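Local coordinates for elongation factor G (Thermus thermophilus, PDB 2DY1), which binds GTP and magnesium and, as a member of the elongation factor G family, probably acts as a GTPase in the translocation step of translation, at residues 82-87 with 429-434; 292-297 with 437-442; 301-306 with 348-353. All coordinates share one frame; numbering follows the deposited sequence.

Interaction 1: 82-87 with 429-434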
loop_
_atom_site.group_PDB
_atom_site.type_symbol
_atom_site.label_atom_id
_atom_site.label_comp_id
_atom_site.label_asym_id
_atom_site.label_seq_id
_atom_site.Cartn_x
_atom_site.Cartn_y
_atom_site.Cartn_z
ATOM N N PRO A 82 -9.605 -5.156 -1.339
ATOM C CA PRO A 82 -9.542 -5.016 0.116
ATOM C C PRO A 82 -10.108 -3.668 0.543
ATOM O O PRO A 82 -10.270 -2.728 -0.258
ATOM C CB PRO A 82 -8.045 -5.059 0.413
ATOM C CG PRO A 82 -7.491 -5.926 -0.691
ATOM C CD PRO A 82 -8.257 -5.389 -1.897
ATOM N N GLY A 83 -10.350 -3.562 1.842
ATOM C CA GLY A 83 -10.835 -2.323 2.400
ATOM C C GLY A 83 -9.763 -1.685 3.286
ATOM O O GLY A 83 -9.603 -0.479 3.302
ATOM N N TYR A 84 -8.992 -2.497 4.002
ATOM C CA TYR A 84 -7.987 -1.944 4.906
ATOM C C TYR A 84 -6.750 -1.398 4.214
ATOM O O TYR A 84 -6.263 -1.990 3.242
ATOM C CB TYR A 84 -7.546 -3.003 5.923
ATOM C CG TYR A 84 -8.556 -3.282 7.011
ATOM C CD1 TYR A 84 -9.170 -4.524 7.116
ATOM C CD2 TYR A 84 -8.881 -2.297 7.945
ATOM C CE1 TYR A 84 -10.091 -4.799 8.131
ATOM C CE2 TYR A 84 -9.801 -2.559 8.962
ATOM C CZ TYR A 84 -10.398 -3.806 9.046
ATOM O OH TYR A 84 -11.327 -4.062 10.032
ATOM N N GLY A 85 -6.221 -0.295 4.745
ATOM C CA GLY A 85 -5.027 0.324 4.176
ATOM C C GLY A 85 -3.810 -0.583 4.240
ATOM O O GLY A 85 -2.811 -0.387 3.541
ATOM N N ASP A 86 -3.872 -1.577 5.118
ATOM C CA ASP A 86 -2.803 -2.549 5.215
ATOM C C ASP A 86 -2.564 -3.203 3.861
ATOM O O ASP A 86 -1.442 -3.648 3.540
ATOM C CB ASP A 86 -3.204 -3.658 6.175
ATOM C CG ASP A 86 -3.320 -3.180 7.588
ATOM O OD1 ASP A 86 -2.395 -3.437 8.391
ATOM O OD2 ASP A 86 -4.341 -2.531 7.883
ATOM N N PHE A 87 -3.637 -3.289 3.088
ATOM C CA PHE A 87 -3.584 -3.955 1.787
ATOM C C PHE A 87 -3.596 -2.999 0.602
ATOM O O PHE A 87 -4.157 -3.315 -0.454
ATOM C CB PHE A 87 -4.737 -4.952 1.718
ATOM C CG PHE A 87 -4.809 -5.861 2.937
ATOM C CD1 PHE A 87 -5.948 -5.891 3.736
ATOM C CD2 PHE A 87 -3.707 -6.624 3.303
ATOM C CE1 PHE A 87 -5.976 -6.671 4.906
ATOM C CE2 PHE A 87 -3.725 -7.406 4.457
ATOM C CZ PHE A 87 -4.866 -7.426 5.266
ATOM N N GLY A 429 1.278 -2.224 8.120
ATOM C CA GLY A 429 0.481 -2.175 9.328
ATOM C C GLY A 429 0.615 -3.473 10.085
ATOM O O GLY A 429 1.195 -4.441 9.587
ATOM N N GLU A 430 0.064 -3.499 11.296
ATOM C CA GLU A 430 0.100 -4.695 12.128
ATOM C C GLU A 430 -0.646 -5.865 11.459
ATOM O O GLU A 430 -0.168 -6.999 11.447
ATOM C CB GLU A 430 -0.514 -4.362 13.513
ATOM C CG GLU A 430 -0.425 -5.512 14.506
ATOM C CD GLU A 430 -0.911 -5.169 15.917
ATOM O OE1 GLU A 430 -1.467 -4.074 16.124
ATOM O OE2 GLU A 430 -0.731 -6.024 16.815
ATOM N N LEU A 431 -1.822 -5.589 10.899
ATOM C CA LEU A 431 -2.598 -6.627 10.243
ATOM C C LEU A 431 -1.865 -7.110 9.009
ATOM O O LEU A 431 -1.795 -8.320 8.752
ATOM C CB LEU A 431 -3.999 -6.099 9.878
ATOM C CG LEU A 431 -4.857 -7.042 9.023
ATOM C CD1 LEU A 431 -5.128 -8.355 9.762
ATOM C CD2 LEU A 431 -6.158 -6.351 8.668
ATOM N N HIS A 432 -1.294 -6.179 8.249
ATOM C CA HIS A 432 -0.553 -6.593 7.049
ATOM C C HIS A 432 0.539 -7.609 7.430
ATOM O O HIS A 432 0.639 -8.686 6.830
ATOM C CB HIS A 432 0.073 -5.362 6.384
ATOM C CG HIS A 432 0.781 -5.665 5.096
ATOM N ND1 HIS A 432 1.812 -4.884 4.624
ATOM C CD2 HIS A 432 0.594 -6.643 4.177
ATOM C CE1 HIS A 432 2.235 -5.372 3.466
ATOM N NE2 HIS A 432 1.513 -6.438 3.174
ATOM N N LEU A 433 1.351 -7.269 8.430
ATOM C CA LEU A 433 2.446 -8.155 8.850
ATOM C C LEU A 433 1.931 -9.477 9.406
ATOM O O LEU A 433 2.533 -10.532 9.195
ATOM C CB LEU A 433 3.322 -7.423 9.874
ATOM C CG LEU A 433 4.149 -6.292 9.260
ATOM C CD1 LEU A 433 4.775 -5.470 10.382
ATOM C CD2 LEU A 433 5.227 -6.853 8.316
ATOM N N ALA A 434 0.792 -9.445 10.096
ATOM C CA ALA A 434 0.229 -10.685 10.607
ATOM C C ALA A 434 -0.138 -11.598 9.433
ATOM O O ALA A 434 0.114 -12.801 9.473
ATOM C CB ALA A 434 -1.032 -10.390 11.474
HETATM O O HOH W 1 -3.162 -2.919 10.997
#

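Interaction 2: 292-297 with 437-442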
loop_
_atom_site.group_PDB
_atom_site.type_symbol
_atom_site.label_atom_id
_atom_site.label_comp_id
_atom_site.label_asym_id
_atom_site.label_seq_id
_atom_site.Cartn_x
_atom_site.Cartn_y
_atom_site.Cartn_z
ATOM N N GLN A 292 -0.675 -14.267 -7.563
ATOM C CA GLN A 292 -0.943 -15.158 -6.416
ATOM C C GLN A 292 0.063 -16.296 -6.520
ATOM O O GLN A 292 0.440 -16.679 -7.614
ATOM C CB GLN A 292 -2.322 -15.828 -6.469
ATOM C CG GLN A 292 -3.506 -14.967 -6.093
ATOM C CD GLN A 292 -3.404 -14.408 -4.683
ATOM O OE1 GLN A 292 -3.373 -13.199 -4.484
ATOM N NE2 GLN A 292 -3.360 -15.303 -3.689
ATOM N N VAL A 293 0.508 -16.835 -5.386
ATOM C CA VAL A 293 1.357 -18.037 -5.405
ATOM C C VAL A 293 0.666 -18.870 -4.312
ATOM O O VAL A 293 1.173 -19.009 -3.197
ATOM C CB VAL A 293 2.848 -17.758 -5.031
ATOM C CG1 VAL A 293 3.681 -19.025 -5.224
ATOM C CG2 VAL A 293 3.421 -16.648 -5.889
ATOM N N ASP A 294 -0.534 -19.363 -4.626
ATOM C CA ASP A 294 -1.341 -20.138 -3.672
ATOM C C ASP A 294 -0.746 -21.524 -3.472
ATOM O O ASP A 294 -0.323 -22.166 -4.424
ATOM C CB ASP A 294 -2.783 -20.307 -4.183
ATOM C CG ASP A 294 -3.582 -18.999 -4.191
ATOM O OD1 ASP A 294 -4.463 -18.838 -5.069
ATOM O OD2 ASP A 294 -3.357 -18.139 -3.321
ATOM N N PRO A 295 -0.706 -22.007 -2.222
ATOM C CA PRO A 295 -0.147 -23.344 -2.002
ATOM C C PRO A 295 -0.797 -24.386 -2.917
ATOM O O PRO A 295 -2.025 -24.408 -3.083
ATOM C CB PRO A 295 -0.458 -23.607 -0.532
ATOM C CG PRO A 295 -0.372 -22.242 0.073
ATOM C CD PRO A 295 -1.081 -21.366 -0.953
ATOM N N PHE A 296 0.042 -25.238 -3.502
ATOM C CA PHE A 296 -0.388 -26.313 -4.393
ATOM C C PHE A 296 -0.914 -25.843 -5.745
ATOM O O PHE A 296 -1.494 -26.633 -6.496
ATOM C CB PHE A 296 -1.454 -27.174 -3.712
ATOM C CG PHE A 296 -1.112 -27.540 -2.299
ATOM C CD1 PHE A 296 -1.800 -26.961 -1.239
ATOM C CD2 PHE A 296 -0.061 -28.411 -2.024
ATOM C CE1 PHE A 296 -1.440 -27.242 0.077
ATOM C CE2 PHE A 296 0.307 -28.698 -0.714
ATOM C CZ PHE A 296 -0.380 -28.114 0.337
ATOM N N MET A 297 -0.707 -24.568 -6.072
ATOM C CA MET A 297 -1.199 -24.048 -7.358
ATOM C C MET A 297 -0.084 -23.465 -8.210
ATOM O O MET A 297 -0.208 -23.407 -9.442
ATOM C CB MET A 297 -2.274 -22.967 -7.127
ATOM C CG MET A 297 -2.963 -22.444 -8.396
ATOM S SD MET A 297 -4.059 -23.647 -9.216
ATOM C CE MET A 297 -4.750 -22.571 -10.590
ATOM N N LYS A 437 3.004 -13.249 8.076
ATOM C CA LYS A 437 3.482 -14.340 8.926
ATOM C C LYS A 437 2.649 -15.585 8.644
ATOM O O LYS A 437 3.171 -16.700 8.547
ATOM C CB LYS A 437 3.349 -13.940 10.398
ATOM C CG LYS A 437 3.733 -15.044 11.368
ATOM C CD LYS A 437 3.711 -14.533 12.806
ATOM C CE LYS A 437 4.105 -15.680 13.750
ATOM N NZ LYS A 437 3.854 -15.300 15.169
ATOM N N GLU A 438 1.339 -15.391 8.547
ATOM C CA GLU A 438 0.422 -16.485 8.258
ATOM C C GLU A 438 0.681 -17.075 6.887
ATOM O O GLU A 438 0.594 -18.285 6.713
ATOM C CB GLU A 438 -1.033 -15.990 8.341
ATOM C CG GLU A 438 -1.419 -15.615 9.768
ATOM C CD GLU A 438 -2.686 -14.773 9.851
ATOM O OE1 GLU A 438 -3.540 -14.852 8.944
ATOM O OE2 GLU A 438 -2.839 -14.042 10.857
ATOM N N ARG A 439 0.983 -16.219 5.906
ATOM C CA ARG A 439 1.216 -16.733 4.575
ATOM C C ARG A 439 2.477 -17.600 4.530
ATOM O O ARG A 439 2.476 -18.628 3.849
ATOM C CB ARG A 439 1.281 -15.573 3.556
ATOM C CG ARG A 439 1.210 -16.063 2.118
ATOM C CD ARG A 439 -0.074 -16.825 1.865
ATOM N NE ARG A 439 -0.390 -16.914 0.434
ATOM C CZ ARG A 439 -1.367 -17.671 -0.047
ATOM N NH1 ARG A 439 -2.112 -18.412 0.783
ATOM N NH2 ARG A 439 -1.633 -17.677 -1.353
ATOM N N LEU A 440 3.528 -17.191 5.243
ATOM C CA LEU A 440 4.762 -17.974 5.305
ATOM C C LEU A 440 4.401 -19.342 5.918
ATOM O O LEU A 440 4.907 -20.383 5.484
ATOM C CB LEU A 440 5.804 -17.231 6.151
ATOM C CG LEU A 440 6.348 -15.986 5.431
ATOM C CD1 LEU A 440 7.189 -15.116 6.354
ATOM C CD2 LEU A 440 7.200 -16.459 4.236
ATOM N N GLN A 441 3.509 -19.339 6.908
ATOM C CA GLN A 441 3.058 -20.601 7.529
ATOM C C GLN A 441 2.340 -21.480 6.477
ATOM O O GLN A 441 2.472 -22.701 6.480
ATOM C CB GLN A 441 2.127 -20.268 8.709
ATOM C CG GLN A 441 1.317 -21.425 9.288
ATOM C CD GLN A 441 0.323 -20.935 10.350
ATOM O OE1 GLN A 441 -0.453 -19.976 10.124
ATOM N NE2 GLN A 441 0.351 -21.571 11.509
ATOM N N ASP A 442 1.569 -20.870 5.574
ATOM C CA ASP A 442 0.877 -21.633 4.540
ATOM C C ASP A 442 1.890 -22.301 3.641
ATOM O O ASP A 442 1.613 -23.358 3.073
ATOM C CB ASP A 442 0.007 -20.749 3.639
ATOM C CG ASP A 442 -1.097 -20.048 4.380
ATOM O OD1 ASP A 442 -1.435 -20.460 5.506
ATOM O OD2 ASP A 442 -1.653 -19.069 3.810
#

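Interaction 3: 301-306 with 348-353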
loop_
_atom_site.group_PDB
_atom_site.type_symbol
_atom_site.label_atom_id
_atom_site.label_comp_id
_atom_site.label_asym_id
_atom_site.label_seq_id
_atom_site.Cartn_x
_atom_site.Cartn_y
_atom_site.Cartn_z
ATOM N N ALA A 301 -0.421 -15.332 -12.635
ATOM C CA ALA A 301 -0.335 -13.908 -12.920
ATOM C C ALA A 301 -1.713 -13.466 -13.380
ATOM O O ALA A 301 -2.380 -14.154 -14.166
ATOM C CB ALA A 301 0.713 -13.645 -14.016
ATOM N N TYR A 302 -2.166 -12.333 -12.852
ATOM C CA TYR A 302 -3.473 -11.812 -13.210
ATOM C C TYR A 302 -3.255 -10.641 -14.137
ATOM O O TYR A 302 -2.636 -9.644 -13.771
ATOM C CB TYR A 302 -4.223 -11.402 -11.945
ATOM C CG TYR A 302 -4.568 -12.621 -11.109
ATOM C CD1 TYR A 302 -5.841 -13.179 -11.134
ATOM C CD2 TYR A 302 -3.593 -13.242 -10.336
ATOM C CE1 TYR A 302 -6.129 -14.339 -10.397
ATOM C CE2 TYR A 302 -3.877 -14.398 -9.606
ATOM C CZ TYR A 302 -5.130 -14.930 -9.643
ATOM O OH TYR A 302 -5.381 -16.070 -8.915
ATOM N N LEU A 303 -3.776 -10.796 -15.348
ATOM C CA LEU A 303 -3.566 -9.818 -16.398
ATOM C C LEU A 303 -4.808 -9.085 -16.794
ATOM O O LEU A 303 -5.838 -9.696 -17.012
ATOM C CB LEU A 303 -3.065 -10.528 -17.659
ATOM C CG LEU A 303 -1.604 -10.870 -17.907
ATOM C CD1 LEU A 303 -1.062 -11.714 -16.773
ATOM C CD2 LEU A 303 -1.512 -11.628 -19.242
ATOM N N ARG A 304 -4.700 -7.767 -16.900
ATOM C CA ARG A 304 -5.813 -6.977 -17.417
ATOM C C ARG A 304 -5.473 -6.717 -18.884
ATOM O O ARG A 304 -4.370 -6.253 -19.189
ATOM C CB ARG A 304 -5.932 -5.635 -16.705
ATOM C CG ARG A 304 -6.767 -4.597 -17.513
ATOM C CD ARG A 304 -8.234 -5.004 -17.661
ATOM N NE ARG A 304 -8.852 -4.274 -18.775
ATOM C CZ ARG A 304 -9.320 -3.032 -18.726
ATOM N NH1 ARG A 304 -9.284 -2.321 -17.599
ATOM N NH2 ARG A 304 -9.781 -2.476 -19.850
ATOM N N LEU A 305 -6.409 -7.029 -19.774
ATOM C CA LEU A 305 -6.223 -6.758 -21.204
ATOM C C LEU A 305 -6.933 -5.425 -21.424
ATOM O O LEU A 305 -8.162 -5.344 -21.381
ATOM C CB LEU A 305 -6.868 -7.869 -22.043
ATOM C CG LEU A 305 -6.729 -7.752 -23.573
ATOM C CD1 LEU A 305 -5.255 -7.722 -23.963
ATOM C CD2 LEU A 305 -7.427 -8.935 -24.227
ATOM N N TYR A 306 -6.149 -4.382 -21.644
ATOM C CA TYR A 306 -6.701 -3.043 -21.822
ATOM C C TYR A 306 -7.211 -2.784 -23.205
ATOM O O TYR A 306 -8.171 -2.036 -23.396
ATOM C CB TYR A 306 -5.637 -1.978 -21.517
ATOM C CG TYR A 306 -5.176 -1.897 -20.066
ATOM C CD1 TYR A 306 -6.031 -1.433 -19.070
ATOM C CD2 TYR A 306 -3.868 -2.240 -19.710
ATOM C CE1 TYR A 306 -5.601 -1.292 -17.745
ATOM C CE2 TYR A 306 -3.422 -2.110 -18.371
ATOM C CZ TYR A 306 -4.298 -1.631 -17.406
ATOM O OH TYR A 306 -3.844 -1.477 -16.107
ATOM N N LEU A 348 -7.397 -11.994 -17.217
ATOM C CA LEU A 348 -7.004 -13.379 -17.404
ATOM C C LEU A 348 -6.133 -13.866 -16.274
ATOM O O LEU A 348 -5.410 -13.083 -15.660
ATOM C CB LEU A 348 -6.203 -13.525 -18.696
ATOM C CG LEU A 348 -6.947 -13.150 -19.984
ATOM C CD1 LEU A 348 -5.967 -13.257 -21.152
ATOM C CD2 LEU A 348 -8.122 -14.068 -20.210
ATOM N N GLY A 349 -6.201 -15.167 -16.002
ATOM C CA GLY A 349 -5.333 -15.751 -14.994
ATOM C C GLY A 349 -4.382 -16.630 -15.788
ATOM O O GLY A 349 -4.844 -17.516 -16.510
ATOM N N VAL A 350 -3.083 -16.396 -15.670
ATOM C CA VAL A 350 -2.077 -17.170 -16.411
ATOM C C VAL A 350 -1.369 -18.107 -15.434
ATOM O O VAL A 350 -0.661 -17.639 -14.554
ATOM C CB VAL A 350 -1.028 -16.207 -17.049
ATOM C CG1 VAL A 350 0.007 -16.985 -17.852
ATOM C CG2 VAL A 350 -1.732 -15.196 -17.951
ATOM N N PRO A 351 -1.572 -19.433 -15.563
ATOM C CA PRO A 351 -0.908 -20.384 -14.654
ATOM C C PRO A 351 0.549 -20.623 -15.047
ATOM O O PRO A 351 0.976 -20.202 -16.122
ATOM C CB PRO A 351 -1.772 -21.630 -14.780
ATOM C CG PRO A 351 -2.138 -21.607 -16.237
ATOM C CD PRO A 351 -2.522 -20.135 -16.446
ATOM N N LYS A 352 1.306 -21.282 -14.169
ATOM C CA LYS A 352 2.734 -21.554 -14.390
ATOM C C LYS A 352 3.406 -20.246 -14.783
ATOM O O LYS A 352 4.220 -20.194 -15.702
ATOM C CB LYS A 352 2.921 -22.573 -15.517
ATOM C CG LYS A 352 2.260 -23.918 -15.291
ATOM C CD LYS A 352 2.334 -24.751 -16.570
ATOM C CE LYS A 352 1.666 -26.108 -16.413
ATOM N NZ LYS A 352 1.655 -26.862 -17.700
ATOM N N ALA A 353 3.068 -19.185 -14.064
ATOM C CA ALA A 353 3.575 -17.859 -14.372
ATOM C C ALA A 353 4.784 -17.391 -13.568
ATOM O O ALA A 353 4.914 -16.208 -13.298
ATOM C CB ALA A 353 2.430 -16.848 -14.216
#

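Interaction 1: 82-87 with 429-434
D86 reaches the first turn of helix 430-442 through one carboxylate oxygen. Its OD1 accepts a hydrogen bond from the backbone N of H432 at 3.0 Å. That N-H comes from above the carboxylate plane, 37° out of it. A water gives the same oxygen a second link: it donates to D86 OD1 at 2.8 Å and accepts from the backbone N of L431. The acid thus meets amides at the N-terminal end of a helix, where the helix dipole would probably favour its negative charge. G429, the N-cap, has its CA 3.3 Å from D86 OD1. A CB at that position would collide with the oxygen.

L431 makes the apolar part. Its CG is anti to the backbone N (chi1 173°) and lies 3.8 Å from F87 CZ. Its CD2 reaches both F87 CE1 and the ring of Y84 at CD1. L431 crosses both aromatic side chains at about a right angle.

H432 turns one ring face to the backbone of D86. D86 O lies 3.4 Å above the plane of the H432 ring, offset toward the rim. H432 CB packs on D86 CB at 3.7 Å. The ring's rotation is fixed from outside: ND1 bonds H428 N, and NE2 bonds D409 OD2.

The contact joins the GTP-binding domain to domain III. The loop 82-87 runs from strand 74-80 to helix 88-97 and fits the start of switch II, with G83 touching GTP. On the other side, L433 packs helix 430-442 onto strand 383-389.

Interaction 2: 292-297 with 437-442
R439 extends from helix 430-442 to D294 on the 292-297 side and forms a salt bridge there. R439 NH2 donates to D294 OD2 at 2.7 Å. The bond is short but bent, with an N-H...O angle of 131°. OD2 lies near the guanidinium plane and uses its anti lone pair, while the carboxylate and guanidinium planes are turned 79° against each other. Q292 NE2 also donates to D294 OD2, at 2.9 Å, so two donors grip one oxygen. Q292 OE1 in turn bonds R63 NE, and D294 OD1 is hydrogen-bonded to Y51 OH.

This is the tight part. The axes of the short strand and helix segments stay 10.5 Å apart, and the arginine spans the gap. Its CG is anti to the backbone N (chi1 -167°), and the chain bends at chi2. R439 NH1 donates to D442 OD2, one turn on, at 3.1 Å. R439 NE forms a salt bridge with E408.

The outer part is looser and rests on P295, which is partly exposed like D442. P295 CD lies over one face of the guanidinium, 3.6 Å from R439 NH1. P295 CG touches D442 CB at 3.9 Å and D442 O at 3.8 Å. These are plain van der Waals contacts.

An alanine in place of R439 would probably leave D294, D442 and E408 without their shared cation and P295 CD without its guanidinium neighbour. One buried guanidinium therefore ties together carboxylates from domain 2 and domain III. The polarity of this contact suggests that much of the hold between 292-297 and 437-442 is electrostatic.

Interaction 3: 301-306 with 348-353
A301 and V350 face each other as an antiparallel hydrogen-bonded pair. A301 N donates to V350 O at 3.0 Å, and V350 N returns the bond to A301 O at 2.8 Å. L303 and L348 form the next such pair, with both bonds at 2.8 Å between L303 N and L348 O and between L348 N and L303 O. Between them, Y302 and G349 are a non-hydrogen-bonded pair.

A301, L303, L348 and V350 put their side chains on one face of the sheet. A diagonal contact joins L303 to V350. In V350, CG1 is anti to the backbone N (chi1 -179°), and CG2 lies beside that N. V350 CG2 is the methyl that meets L303, at 3.7 Å from L303 CD1, and it is nearly as close to L303 CD2. L303 has its CG beside the backbone N (chi1 -84°), and both of its methyls meet that one valine methyl. L348 packs beside L303 less closely, with L348 CB 4.5 Å from L303 CB. At the other end A353, three residues after V350, brings its CB to A301 CB at 3.6 Å. L356 covers A301 and V350.

Y302 points to the opposite face, where G349 opposite it has no side chain. Its side chain touches F289, and its ring makes a cation-pi contact with K290. Further along, Y306 CD1 lies over the centre of the R304 guanidinium, 3.7 Å from R304 CZ. R304 NE bonds L305 O, and R304 NH2 forms a salt bridge with D99.

The contact pairs strand 347-350 with strand 298-307, which is itself paired with 285-294. These strands belong to domain 2, a beta barrel in translational GTPases.

In the fold
Interactions 1 and 2 both use helix 430-442, and their centres are 17 Å apart. Through its two ends the helix of domain III meets the GTP-binding domain in interaction 1 and domain 2 in interaction 2. Interaction 3 lies within domain 2. It touches interaction 2 where Q292 CG packs on Y302 OH at 3.6 Å, and strands 285-294 and 298-307 are neighbours in one sheet. Interaction 1 stays about 12 Å from interaction 3 at the nearest atoms. It is also the one beside the nucleotide: the Y84 side chain is about 4 Å from GTP, whereas the Q292 side chain of interaction 2 is about 14 Å away.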